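Local coordinates for Ifi204 (Mus musculus domesticus, PDB 5YZW), which is a HIN-200 family protein of the innate immune system that recognises DNA through its HIN domain and acts as an interferon-inducible DNA sensor, at residues A[21-24]-A[28-31]; A[47-52]-A[185-190]; A[67-72]-A[76-81]; A[127-132]-A[136-141]; A[171-174]-A[179-182]. All blocks are in the same frame, centred on the assembly; numbering follows the deposited sequence. Where two conformers were deposited one is given.

Contact 1 (A[21-24]-A[28-31]); sequences PFTY and EDKR
The turn end of the beta hairpin formed by strands 11-25 and 30-38 is held here, where Thr23 faces Arg31 as an antiparallel non-hydrogen-bonded pair. Just beyond that pair, Tyr24 N donates to Lys30 O (3.0 Å). Side chains reinforce the join on the face shared by Thr23 and Arg31. Arg31 does not reach outward: its chain bends at chi2 (-94°) and again at chi3, which folds the guanidinium back so that one face lies over the Pro21-Phe22 peptide. In this pose NH1 points to Thr23 OG1 at 3.0 Å, with the hydroxyl in the guanidinium plane. Pro21 CB sits 3.8 Å from Arg31 NH2, at the end of the folded chain. On the flank of Tyr24 the ring crosses the aliphatic part of Lys30, with OH 3.5 Å from Lys30 CD, while its CE1 edge comes 3.4 Å from Arg31 O. A water 2.8 Å from both Tyr24 OH and Arg31 O bridges them, donating to the carbonyl. Phe22 points away from residues 28-31 and packs on Met32, His34 and Tyr189. The arrangement is that of a surface beta hairpin of the first OB-like half, its inner side facing the second.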
# COMPACT_ATOMS: atom_id res chain seq x y z
N PRO A 21 -1.31 10.21 -6.17
CA PRO A 21 -2.10 9.44 -7.13
C PRO A 21 -1.22 8.99 -8.30
O PRO A 21 -0.19 9.59 -8.61
CB PRO A 21 -3.19 10.41 -7.59
CG PRO A 21 -2.69 11.77 -7.21
CD PRO A 21 -1.75 11.62 -6.07
N PHE A 22 -1.65 7.92 -8.94
CA PHE A 22 -0.87 7.34 -10.03
C PHE A 22 -1.83 6.58 -10.94
O PHE A 22 -2.95 6.22 -10.55
CB PHE A 22 0.26 6.44 -9.51
CG PHE A 22 -0.23 5.24 -8.73
CD1 PHE A 22 -0.43 5.31 -7.36
CD2 PHE A 22 -0.50 4.04 -9.38
CE1 PHE A 22 -0.89 4.21 -6.65
CE2 PHE A 22 -0.96 2.95 -8.70
CZ PHE A 22 -1.15 3.02 -7.32
N THR A 23 -1.38 6.42 -12.18
CA THR A 23 -2.12 5.70 -13.20
C THR A 23 -1.85 4.21 -13.10
O THR A 23 -0.70 3.78 -13.27
CB THR A 23 -1.74 6.24 -14.58
OG1 THR A 23 -1.68 7.68 -14.55
CG2 THR A 23 -2.69 5.76 -15.66
N TYR A 24 -2.89 3.44 -12.82
CA TYR A 24 -2.74 2.00 -12.70
C TYR A 24 -3.27 1.26 -13.92
O TYR A 24 -2.93 0.09 -14.11
CB TYR A 24 -3.43 1.48 -11.44
CG TYR A 24 -4.94 1.58 -11.45
CD1 TYR A 24 -5.59 2.76 -11.06
CD2 TYR A 24 -5.71 0.49 -11.82
CE1 TYR A 24 -6.98 2.85 -11.07
CE2 TYR A 24 -7.10 0.57 -11.83
CZ TYR A 24 -7.72 1.75 -11.45
OH TYR A 24 -9.09 1.83 -11.47
N GLU A 28 -6.87 3.55 -20.19
CA GLU A 28 -7.93 4.52 -19.94
C GLU A 28 -7.55 5.53 -18.86
O GLU A 28 -8.43 6.23 -18.35
CB GLU A 28 -9.24 3.82 -19.56
CG GLU A 28 -9.39 2.45 -20.20
CD GLU A 28 -10.84 1.97 -20.26
OE1 GLU A 28 -11.70 2.72 -20.76
OE2 GLU A 28 -11.10 0.82 -19.82
N ASP A 29 -6.27 5.63 -18.52
CA ASP A 29 -5.76 6.66 -17.61
C ASP A 29 -6.51 6.60 -16.28
O ASP A 29 -6.83 7.63 -15.67
CB ASP A 29 -5.86 8.05 -18.26
CG ASP A 29 -5.13 9.12 -17.47
OD1 ASP A 29 -3.93 8.90 -17.17
OD2 ASP A 29 -5.78 10.13 -17.05
N LYS A 30 -6.83 5.38 -15.83
CA LYS A 30 -7.49 5.20 -14.55
C LYS A 30 -6.52 5.49 -13.41
O LYS A 30 -5.36 5.07 -13.44
CB LYS A 30 -8.03 3.77 -14.41
CG LYS A 30 -9.14 3.40 -15.39
CD LYS A 30 -10.02 2.30 -14.80
CE LYS A 30 -10.70 1.49 -15.90
NZ LYS A 30 -11.76 0.61 -15.36
N ARG A 31 -7.00 6.23 -12.40
CA ARG A 31 -6.15 6.70 -11.31
C ARG A 31 -6.60 6.15 -9.96
O ARG A 31 -7.79 5.88 -9.74
CB ARG A 31 -6.12 8.24 -11.24
CG ARG A 31 -5.87 8.91 -12.59
CD ARG A 31 -4.38 9.24 -12.81
NE ARG A 31 -3.85 10.26 -11.91
CZ ARG A 31 -2.56 10.60 -11.88
NH1 ARG A 31 -1.70 9.99 -12.69
NH2 ARG A 31 -2.13 11.55 -11.05
O HOH W 1 -9.86 4.45 -10.97

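Contact 2 (A[47-52]-A[185-190]); sequences KVFDTA and VRHSYM
Two basic side chains are joined by a hydrogen bond, an unusual pairing: Lys47 NZ meets the edge of the His187 ring and donates to ND1 at 3.0 Å. The amine lies in the imidazole plane, only 8° out of it, and this implies that ND1 carries no proton and that the ring is probably neutral, since a protonated imidazole would set two positive charges against each other. Lys47 reaches this far because its chain is fully extended beyond CG, and its CE also rests on the histidine, 3.5 Å from ND1. Phe49 approaches the same ring from another direction. Its CE1-CZ edge points at one face of the imidazole in an edge-to-face arrangement, with CZ 3.8 Å from His187 CE1, centroids 5.3 Å apart and planes at 61°. The imidazole is thus gripped at its rim by the amine and over a face by the phenyl edge. The backbone behind it is a type I turn from Val185 to Ser188, in which Ser188 N donates to Val185 O; Ser188 OG in turn accepts from Val185 N at 2.6 Å, bracing the turn that presents the histidine. With 132 residues between the segments, this small contact joins the two OB-like halves of the HIN domain. His187 also meets Tyr24 edge-to-face and its carbonyl O is hydrogen-bonded to His34 NE2, Lys47 forms a cation-pi pair with Phe74, and Phe49 meets Tyr78, placing the contact between strands 43-48 and 30-38 and the turn that leads into strand 189-192.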
# COMPACT_ATOMS: atom_id res chain seq x y z
N LYS A 47 -7.76 1.61 -0.62
CA LYS A 47 -7.58 1.88 -2.04
C LYS A 47 -8.64 2.89 -2.47
O LYS A 47 -9.84 2.60 -2.39
CB LYS A 47 -7.70 0.60 -2.85
CG LYS A 47 -6.43 -0.25 -2.85
CD LYS A 47 -6.73 -1.68 -3.33
CE LYS A 47 -5.44 -2.50 -3.54
NZ LYS A 47 -5.79 -3.84 -4.07
N VAL A 48 -8.19 4.06 -2.91
CA VAL A 48 -9.06 5.16 -3.29
C VAL A 48 -9.04 5.25 -4.81
O VAL A 48 -8.01 5.62 -5.40
CB VAL A 48 -8.63 6.48 -2.64
CG1 VAL A 48 -9.51 7.62 -3.11
CG2 VAL A 48 -8.67 6.33 -1.11
N PHE A 49 -10.16 4.91 -5.44
CA PHE A 49 -10.25 4.92 -6.90
C PHE A 49 -10.90 6.17 -7.48
O PHE A 49 -10.94 6.31 -8.71
CB PHE A 49 -11.01 3.67 -7.38
CG PHE A 49 -10.31 2.38 -7.07
CD1 PHE A 49 -9.18 2.00 -7.79
CD2 PHE A 49 -10.75 1.57 -6.03
CE1 PHE A 49 -8.52 0.81 -7.51
CE2 PHE A 49 -10.09 0.39 -5.75
CZ PHE A 49 -8.97 0.01 -6.49
N ASP A 50 -11.41 7.08 -6.65
CA ASP A 50 -11.82 8.43 -7.08
C ASP A 50 -10.79 9.40 -6.52
O ASP A 50 -10.89 9.83 -5.36
CB ASP A 50 -13.23 8.77 -6.59
CG ASP A 50 -13.77 10.06 -7.19
OD1 ASP A 50 -12.98 10.84 -7.77
OD2 ASP A 50 -14.98 10.30 -7.08
N THR A 51 -9.80 9.75 -7.34
CA THR A 51 -8.70 10.54 -6.81
C THR A 51 -9.08 11.99 -6.58
O THR A 51 -8.24 12.76 -6.08
CB THR A 51 -7.47 10.42 -7.73
OG1 THR A 51 -7.81 10.84 -9.06
CG2 THR A 51 -7.03 8.97 -7.77
N ALA A 52 -10.32 12.39 -6.88
CA ALA A 52 -10.77 13.69 -6.38
C ALA A 52 -10.61 13.76 -4.87
O ALA A 52 -10.39 14.84 -4.32
CB ALA A 52 -12.23 13.96 -6.78
N VAL A 185 1.99 -5.90 -9.07
CA VAL A 185 0.68 -6.27 -9.60
C VAL A 185 -0.07 -4.99 -9.97
O VAL A 185 0.44 -3.88 -9.81
CB VAL A 185 -0.16 -7.11 -8.61
CG1 VAL A 185 0.44 -8.52 -8.41
CG2 VAL A 185 -0.32 -6.38 -7.30
N ARG A 186 -1.32 -5.17 -10.42
CA ARG A 186 -2.07 -4.07 -11.03
C ARG A 186 -2.17 -2.83 -10.13
O ARG A 186 -2.10 -1.69 -10.62
CB ARG A 186 -3.47 -4.56 -11.42
CG ARG A 186 -4.30 -3.53 -12.18
CD ARG A 186 -5.57 -4.16 -12.69
NE ARG A 186 -6.59 -3.19 -13.10
CZ ARG A 186 -6.57 -2.53 -14.26
NH1 ARG A 186 -5.58 -2.71 -15.12
NH2 ARG A 186 -7.54 -1.67 -14.55
N HIS A 187 -2.37 -3.01 -8.82
CA HIS A 187 -2.54 -1.87 -7.92
C HIS A 187 -1.26 -1.50 -7.18
O HIS A 187 -1.31 -0.71 -6.23
CB HIS A 187 -3.65 -2.12 -6.90
CG HIS A 187 -5.00 -2.31 -7.52
ND1 HIS A 187 -6.02 -3.01 -6.91
CD2 HIS A 187 -5.50 -1.89 -8.71
CE1 HIS A 187 -7.08 -3.03 -7.69
NE2 HIS A 187 -6.79 -2.36 -8.80
N SER A 188 -0.12 -2.05 -7.59
CA SER A 188 1.12 -1.78 -6.88
C SER A 188 1.56 -0.34 -7.05
O SER A 188 1.25 0.34 -8.04
CB SER A 188 2.28 -2.69 -7.35
OG SER A 188 1.98 -4.06 -7.17
N TYR A 189 2.35 0.09 -6.08
CA TYR A 189 2.97 1.41 -6.12
C TYR A 189 4.32 1.28 -5.45
O TYR A 189 4.50 0.51 -4.51
CB TYR A 189 2.10 2.48 -5.41
CG TYR A 189 2.81 3.81 -5.27
CD1 TYR A 189 2.81 4.74 -6.31
CD2 TYR A 189 3.51 4.13 -4.12
CE1 TYR A 189 3.49 5.96 -6.19
CE2 TYR A 189 4.19 5.33 -3.98
CZ TYR A 189 4.18 6.25 -5.02
OH TYR A 189 4.86 7.45 -4.87
N MET A 190 5.29 2.06 -5.93
CA MET A 190 6.58 2.07 -5.28
C MET A 190 7.24 3.42 -5.54
O MET A 190 6.95 4.08 -6.54
CB MET A 190 7.48 0.93 -5.78
CG MET A 190 7.70 0.93 -7.29
SD MET A 190 8.71 -0.47 -7.87
CE MET A 190 9.62 -0.83 -6.40

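Contact 3 (A[67-72]-A[76-81]); sequences DYFGCN and EIYRAS
Phe69 and Glu76 exchange two backbone hydrogen bonds as an antiparallel hydrogen-bonded pair, Glu76 N giving the short one to Phe69 O (2.6 Å) and Phe69 N the other to Glu76 O (3.0 Å). Waters extend this pairing in both directions. One donates to Asp67 O and accepts from Tyr78 N, filling the place where the strands diverge and direct bonds cease. The other donates both to Cys71 O and to Glu76 OE1, the latter at 2.6 Å, and so ties the carboxylate to the end of strand 62-71. Glu76 gets there by an extended chain beyond CG (chi2 -169°), which runs out beside Cys71 and brings OE1 to 3.8 Å from Cys71 CB. The Tyr78 ring is turned against Phe69: the tyrosine edge faces the phenyl in an offset edge-to-face pair, centroids 5.8 Å apart and planes at 76°. Their nearest atoms are Phe69 CD1 and Tyr78 CD2, at 3.8 Å. Glu76 CB lies 4.2 Å from Phe69 CB, on the same face of the sheet. Replacing Glu76 with an alanine here would probably leave the bridging water without its carboxylate acceptor and open a gap beside Cys71 CB. Beyond the hairpin, the Glu76 side chain touches Lys47 and Phe49, and Tyr78 meets the Phe49 ring. Glu76 is buried, so within this hairpin its carboxylate relies on the bridging water, and the nearby Lys47 would probably favour its negative charge.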
# COMPACT_ATOMS: atom_id res chain seq x y z
N ASP A 67 -20.26 3.61 2.34
CA ASP A 67 -20.42 2.77 1.16
C ASP A 67 -19.09 2.31 0.60
O ASP A 67 -18.75 2.65 -0.54
CB ASP A 67 -21.23 3.51 0.10
CG ASP A 67 -22.64 3.84 0.56
OD1 ASP A 67 -23.44 2.89 0.74
OD2 ASP A 67 -22.95 5.03 0.75
N TYR A 68 -18.32 1.57 1.39
CA TYR A 68 -17.00 1.11 1.00
C TYR A 68 -17.03 -0.40 0.88
O TYR A 68 -17.95 -1.06 1.36
CB TYR A 68 -15.94 1.57 2.02
CG TYR A 68 -16.17 1.10 3.45
CD1 TYR A 68 -15.65 -0.11 3.90
CD2 TYR A 68 -16.89 1.87 4.36
CE1 TYR A 68 -15.84 -0.55 5.20
CE2 TYR A 68 -17.08 1.44 5.69
CZ TYR A 68 -16.56 0.23 6.09
OH TYR A 68 -16.73 -0.23 7.37
N PHE A 69 -16.02 -0.94 0.22
CA PHE A 69 -15.99 -2.35 -0.10
C PHE A 69 -14.72 -2.97 0.47
O PHE A 69 -13.65 -2.36 0.39
CB PHE A 69 -16.04 -2.58 -1.60
CG PHE A 69 -17.35 -2.22 -2.22
CD1 PHE A 69 -17.64 -0.91 -2.54
CD2 PHE A 69 -18.29 -3.21 -2.48
CE1 PHE A 69 -18.85 -0.58 -3.11
CE2 PHE A 69 -19.50 -2.89 -3.06
CZ PHE A 69 -19.78 -1.57 -3.37
N GLY A 70 -14.86 -4.16 1.03
CA GLY A 70 -13.72 -4.94 1.48
C GLY A 70 -13.35 -5.95 0.42
O GLY A 70 -14.18 -6.75 -0.01
N CYS A 71 -12.09 -5.91 -0.01
CA CYS A 71 -11.62 -6.79 -1.07
C CYS A 71 -10.13 -7.02 -0.86
O CYS A 71 -9.38 -6.06 -0.73
CB CYS A 71 -11.89 -6.18 -2.47
SG CYS A 71 -11.37 -7.29 -3.81
N ASN A 72 -9.73 -8.29 -0.77
CA ASN A 72 -8.33 -8.67 -0.65
C ASN A 72 -7.63 -8.00 0.53
O ASN A 72 -6.43 -7.71 0.48
CB ASN A 72 -7.58 -8.38 -1.95
CG ASN A 72 -8.13 -9.15 -3.13
OD1 ASN A 72 -8.47 -10.33 -3.01
ND2 ASN A 72 -8.21 -8.49 -4.28
N GLU A 76 -12.00 -0.42 -0.10
CA GLU A 76 -12.06 0.21 -1.41
C GLU A 76 -13.11 1.32 -1.42
O GLU A 76 -14.23 1.12 -0.95
CB GLU A 76 -12.34 -0.83 -2.50
CG GLU A 76 -11.18 -1.83 -2.70
CD GLU A 76 -11.32 -2.71 -3.94
OE1 GLU A 76 -10.31 -3.33 -4.34
OE2 GLU A 76 -12.44 -2.79 -4.49
N ILE A 77 -12.73 2.48 -1.95
CA ILE A 77 -13.58 3.66 -2.08
C ILE A 77 -13.66 4.03 -3.55
O ILE A 77 -12.63 4.30 -4.19
CB ILE A 77 -13.02 4.85 -1.28
CG1 ILE A 77 -12.87 4.49 0.20
CG2 ILE A 77 -13.91 6.07 -1.48
CD1 ILE A 77 -12.28 5.60 1.04
N TYR A 78 -14.87 4.06 -4.10
CA TYR A 78 -15.07 4.28 -5.52
C TYR A 78 -15.64 5.64 -5.89
O TYR A 78 -15.63 5.99 -7.08
CB TYR A 78 -15.98 3.17 -6.07
CG TYR A 78 -15.29 1.83 -6.13
CD1 TYR A 78 -14.39 1.55 -7.15
CD2 TYR A 78 -15.49 0.86 -5.15
CE1 TYR A 78 -13.74 0.34 -7.21
CE2 TYR A 78 -14.84 -0.37 -5.21
CZ TYR A 78 -13.97 -0.62 -6.24
OH TYR A 78 -13.30 -1.82 -6.32
N ARG A 79 -16.13 6.42 -4.93
CA ARG A 79 -16.78 7.70 -5.23
C ARG A 79 -16.41 8.76 -4.19
O ARG A 79 -16.29 8.45 -3.00
CB ARG A 79 -18.31 7.58 -5.25
CG ARG A 79 -18.88 6.72 -6.37
CD ARG A 79 -20.21 6.07 -5.95
NE ARG A 79 -20.30 4.68 -6.42
CZ ARG A 79 -20.06 3.61 -5.66
NH1 ARG A 79 -19.73 3.75 -4.39
NH2 ARG A 79 -20.16 2.39 -6.18
N ALA A 80 -16.29 10.01 -4.65
CA ALA A 80 -16.06 11.13 -3.75
C ALA A 80 -17.14 11.24 -2.67
O ALA A 80 -16.85 11.60 -1.52
CB ALA A 80 -15.98 12.44 -4.55
N SER A 81 -18.39 10.92 -3.01
CA SER A 81 -19.49 11.02 -2.04
C SER A 81 -19.33 10.07 -0.85
O SER A 81 -20.06 10.22 0.13
CB SER A 81 -20.84 10.74 -2.71
OG SER A 81 -20.74 9.62 -3.59
O HOH W 2 -17.04 3.05 -2.99
O HOH W 3 -8.43 -4.63 -3.16

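Contact 4 (A[127-132]-A[136-141]); sequences NKKTER and IYYGIG
Strands 127-132 and 136-141 run antiparallel, their axes 4.7 Å apart at closest and at 169°. Thr130 and Tyr137 trade both backbone bonds, Tyr137 N to Thr130 O being the shorter (2.8 Å). Toward the other end the register shifts, since Asn127 and Lys128 both face Gly139 in a classic beta bulge: Asn127 N donates to Gly139 O (2.8 Å) and Gly139 N to Lys128 O. Asn127 OD1 lies close to Gly139, where a CB would probably clash with it. The ladder is the beta hairpin of strands 119-132 and 135-142 in the second OB-like half of the HIN domain, and each of its faces has its own chemistry. On the face of Thr130 and Tyr137, the Arg132 guanidinium lies flat over the tyrosine ring, planes 13° apart, in a cation-pi stack with CZ 4.1 Å from the ring centroid. Arg132 reaches it with CG in the crowded position between N and carbonyl carbon (chi1 43°) and the chain extended to NE, so that CG itself rests 3.5 Å from Tyr137 CE1. With a serine in place of Tyr137, the guanidinium would probably lose its aromatic platform and be set free to swing. On the opposite face the Lys129 chain runs alongside Tyr138, CD 3.9 Å from CE1, and presses CE tightly against Ile136 CD1 (3.5 Å); its amine continues past them to a salt bridge with Glu161 and a bond to Cys160 O.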
# COMPACT_ATOMS: atom_id res chain seq x y z
N ASN A 127 19.97 -4.12 -2.68
CA ASN A 127 21.39 -4.43 -2.73
C ASN A 127 21.86 -4.92 -4.09
O ASN A 127 23.08 -5.00 -4.31
CB ASN A 127 21.75 -5.47 -1.66
CG ASN A 127 20.97 -6.78 -1.81
OD1 ASN A 127 20.86 -7.34 -2.90
ND2 ASN A 127 20.43 -7.26 -0.69
N LYS A 128 20.96 -5.26 -5.01
CA LYS A 128 21.34 -5.68 -6.35
C LYS A 128 20.21 -5.35 -7.31
O LYS A 128 19.04 -5.37 -6.94
CB LYS A 128 21.67 -7.18 -6.40
CG LYS A 128 22.18 -7.65 -7.76
CD LYS A 128 22.23 -9.16 -7.89
CE LYS A 128 22.95 -9.81 -6.72
NZ LYS A 128 23.89 -10.89 -7.17
N LYS A 129 20.58 -5.00 -8.54
CA LYS A 129 19.63 -4.75 -9.61
C LYS A 129 20.08 -5.52 -10.85
O LYS A 129 21.25 -5.48 -11.21
CB LYS A 129 19.52 -3.26 -9.92
CG LYS A 129 18.71 -2.90 -11.15
CD LYS A 129 18.57 -1.38 -11.29
CE LYS A 129 18.03 -0.97 -12.66
NZ LYS A 129 17.70 0.48 -12.78
N THR A 130 19.14 -6.24 -11.47
CA THR A 130 19.39 -6.88 -12.75
C THR A 130 18.11 -6.83 -13.57
O THR A 130 17.00 -6.80 -13.01
CB THR A 130 19.85 -8.35 -12.62
OG1 THR A 130 18.70 -9.20 -12.61
CG2 THR A 130 20.68 -8.59 -11.36
N GLU A 131 18.26 -6.82 -14.90
CA GLU A 131 17.12 -6.80 -15.81
C GLU A 131 17.24 -7.93 -16.81
O GLU A 131 18.34 -8.25 -17.27
CB GLU A 131 17.02 -5.48 -16.57
CG GLU A 131 17.64 -4.29 -15.86
CD GLU A 131 17.53 -3.01 -16.67
OE1 GLU A 131 18.28 -2.05 -16.38
OE2 GLU A 131 16.67 -2.95 -17.58
N ARG A 132 16.10 -8.45 -17.22
CA ARG A 132 16.04 -9.47 -18.23
C ARG A 132 14.67 -9.68 -18.79
O ARG A 132 13.75 -10.04 -18.11
CB ARG A 132 16.68 -10.81 -17.79
CG ARG A 132 16.39 -11.32 -16.39
CD ARG A 132 17.10 -12.64 -16.10
NE ARG A 132 16.61 -13.28 -14.88
CZ ARG A 132 17.13 -13.09 -13.67
NH1 ARG A 132 18.16 -12.29 -13.52
NH2 ARG A 132 16.62 -13.69 -12.61
N ILE A 136 12.45 -6.49 -14.15
CA ILE A 136 13.57 -5.98 -13.38
C ILE A 136 13.52 -6.53 -11.97
O ILE A 136 12.48 -6.46 -11.29
CB ILE A 136 13.62 -4.44 -13.41
CG1 ILE A 136 14.55 -3.92 -12.32
CG2 ILE A 136 12.25 -3.87 -13.24
CD1 ILE A 136 14.93 -2.52 -12.58
N TYR A 137 14.63 -7.12 -11.53
CA TYR A 137 14.73 -7.89 -10.30
C TYR A 137 15.59 -7.11 -9.31
O TYR A 137 16.76 -6.85 -9.58
CB TYR A 137 15.35 -9.27 -10.57
CG TYR A 137 14.59 -10.13 -11.57
CD1 TYR A 137 14.74 -9.94 -12.94
CD2 TYR A 137 13.71 -11.11 -11.14
CE1 TYR A 137 14.04 -10.72 -13.85
CE2 TYR A 137 13.00 -11.89 -12.04
CZ TYR A 137 13.17 -11.70 -13.40
OH TYR A 137 12.47 -12.48 -14.30
N TYR A 138 15.00 -6.73 -8.19
CA TYR A 138 15.71 -6.03 -7.13
C TYR A 138 15.96 -6.99 -5.98
O TYR A 138 15.02 -7.46 -5.33
CB TYR A 138 14.91 -4.82 -6.64
CG TYR A 138 14.77 -3.69 -7.63
CD1 TYR A 138 15.79 -2.78 -7.81
CD2 TYR A 138 13.58 -3.49 -8.33
CE1 TYR A 138 15.67 -1.72 -8.70
CE2 TYR A 138 13.44 -2.44 -9.22
CZ TYR A 138 14.50 -1.56 -9.40
OH TYR A 138 14.39 -0.50 -10.27
N GLY A 139 17.23 -7.30 -5.72
CA GLY A 139 17.59 -7.98 -4.48
C GLY A 139 17.39 -7.05 -3.30
O GLY A 139 17.98 -5.95 -3.26
N ILE A 140 16.56 -7.44 -2.34
CA ILE A 140 16.36 -6.67 -1.12
C ILE A 140 16.70 -7.55 0.08
O ILE A 140 16.69 -8.78 0.00
CB ILE A 140 14.92 -6.12 -0.96
CG1 ILE A 140 13.91 -7.26 -0.80
CG2 ILE A 140 14.55 -5.21 -2.13
CD1 ILE A 140 12.51 -6.81 -0.33
N GLY A 141 16.99 -6.89 1.20
CA GLY A 141 17.29 -7.62 2.42
C GLY A 141 17.12 -6.78 3.66
O GLY A 141 16.91 -5.56 3.61

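Contact 5 (A[171-174]-A[179-182]); sequences FELT and GWQL
Leu173, Leu182, Phe171 and Trp180 make up the closely packed face of this hairpin, while Thr174 and Glu172 belong to its more open, polar one. On the packed side Leu173 reaches over with its CG anti to the backbone N (chi1 170°), which sends CD1 to 3.7 Å from Trp180 CE3 on the benzene part of the indole. The same methyl lies 4.1 Å from Leu182 CD2, while CD2 of Leu173 touches Trp180 CZ3. Farther along, Phe171 CB meets Leu182 CB at 4.0 Å, and the Phe171 ring turns its edge to the Leu182 carbonyl. Val120 and Met147 continue this hydrophobic layer, and Phe112 meets the Trp180 ring. The other face carries fewer contacts. There Thr174 OG1 donates to Gln181 OE1 (2.9 Å), on a lone pair in the carbonyl plane; Gln181 bends at chi2 to bring the amide across, but it was modelled in two conformers, so this bond rests on one of them. Arg183 NE bonds to the same hydroxyl, giving Thr174 OG1 a second partner. Glu172 points away from residues 179-182 and touches Val185. Between the faces the backbones pair directly: Thr174 N donates to Gln181 O and Gln181 N to Thr174 O, both at 2.9 Å. Chemically, the contact is amphipathic: apolar carbon fills the inner face of the second OB-like sheet, whereas on the other face the buried Gln181 amide oxygen and the Thr174 hydroxyl satisfy each other, in the conformer given.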
# COMPACT_ATOMS: atom_id res chain seq x y z
N PHE A 171 2.38 -5.10 -3.01
CA PHE A 171 3.05 -6.13 -3.80
C PHE A 171 2.59 -7.52 -3.37
O PHE A 171 2.24 -7.74 -2.21
CB PHE A 171 4.57 -6.02 -3.64
CG PHE A 171 5.19 -5.00 -4.52
CD1 PHE A 171 4.82 -3.67 -4.44
CD2 PHE A 171 6.18 -5.37 -5.44
CE1 PHE A 171 5.40 -2.72 -5.25
CE2 PHE A 171 6.74 -4.42 -6.27
CZ PHE A 171 6.35 -3.09 -6.18
N GLU A 172 2.61 -8.48 -4.31
CA GLU A 172 2.12 -9.82 -3.99
C GLU A 172 3.26 -10.73 -3.58
O GLU A 172 4.27 -10.84 -4.28
CB GLU A 172 1.35 -10.46 -5.14
CG GLU A 172 0.80 -11.86 -4.80
CD GLU A 172 -0.11 -12.46 -5.88
OE1 GLU A 172 -0.38 -11.79 -6.89
OE2 GLU A 172 -0.54 -13.63 -5.72
N LEU A 173 3.08 -11.41 -2.45
CA LEU A 173 4.10 -12.30 -1.91
C LEU A 173 3.96 -13.63 -2.63
O LEU A 173 2.88 -14.23 -2.63
CB LEU A 173 3.93 -12.47 -0.40
CG LEU A 173 4.77 -13.56 0.25
CD1 LEU A 173 6.19 -13.06 0.23
CD2 LEU A 173 4.33 -13.81 1.70
N THR A 174 5.03 -14.08 -3.27
CA THR A 174 5.00 -15.34 -3.99
C THR A 174 6.27 -16.11 -3.67
O THR A 174 7.22 -15.56 -3.11
CB THR A 174 4.86 -15.12 -5.51
OG1 THR A 174 6.10 -14.67 -6.04
CG2 THR A 174 3.80 -14.06 -5.83
N GLY A 179 13.57 -19.32 -3.75
CA GLY A 179 13.34 -18.18 -2.89
C GLY A 179 11.97 -17.55 -3.00
O GLY A 179 11.05 -18.02 -3.68
N TRP A 180 11.83 -16.44 -2.29
CA TRP A 180 10.58 -15.71 -2.21
C TRP A 180 10.69 -14.40 -2.99
O TRP A 180 11.79 -13.85 -3.14
CB TRP A 180 10.20 -15.43 -0.76
CG TRP A 180 9.86 -16.65 0.04
CD1 TRP A 180 10.74 -17.57 0.54
CD2 TRP A 180 8.56 -17.08 0.45
NE1 TRP A 180 10.05 -18.55 1.23
CE2 TRP A 180 8.71 -18.26 1.19
CE3 TRP A 180 7.26 -16.57 0.26
CZ2 TRP A 180 7.63 -18.95 1.73
CZ3 TRP A 180 6.19 -17.26 0.81
CH2 TRP A 180 6.38 -18.43 1.53
N GLN A 181 9.55 -13.91 -3.47
CA GLN A 181 9.50 -12.71 -4.28
C GLN A 181 8.33 -11.84 -3.85
O GLN A 181 7.32 -12.34 -3.34
CB GLN A 181 9.35 -13.03 -5.78
CG GLN A 181 10.39 -14.03 -6.33
CD GLN A 181 9.96 -15.48 -6.14
OE1 GLN A 181 8.77 -15.78 -6.08
NE2 GLN A 181 10.94 -16.38 -6.03
N LEU A 182 8.46 -10.54 -4.07
CA LEU A 182 7.37 -9.58 -4.00
C LEU A 182 7.17 -9.10 -5.43
O LEU A 182 8.03 -8.41 -5.99
CB LEU A 182 7.69 -8.44 -3.05
CG LEU A 182 7.78 -8.81 -1.57
CD1 LEU A 182 8.34 -7.63 -0.79
CD2 LEU A 182 6.39 -9.17 -1.06

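Contacts 1, 3, 4 and 5 are hairpins, local along the chain; contact 2 alone is long-range, crossing between the two sheets of the HIN domain. Contacts 1 and 3 belong to the first sheet and contacts 4 and 5 to the second, about 34 Å separating the centres of contacts 3 and 4. Contact 1 is a surface contact, where one bent arginine and a water support the backbone pairing; contacts 2 to 5 are partly buried. Contact 2, its centre about 8 Å from the chain centre, touches contacts 1, 3 and 5 and replaces strand pairing with a lysine-histidine bond. Contact 5 is rich in leucine and aromatic carbon, contact 4 in lysine and arginine.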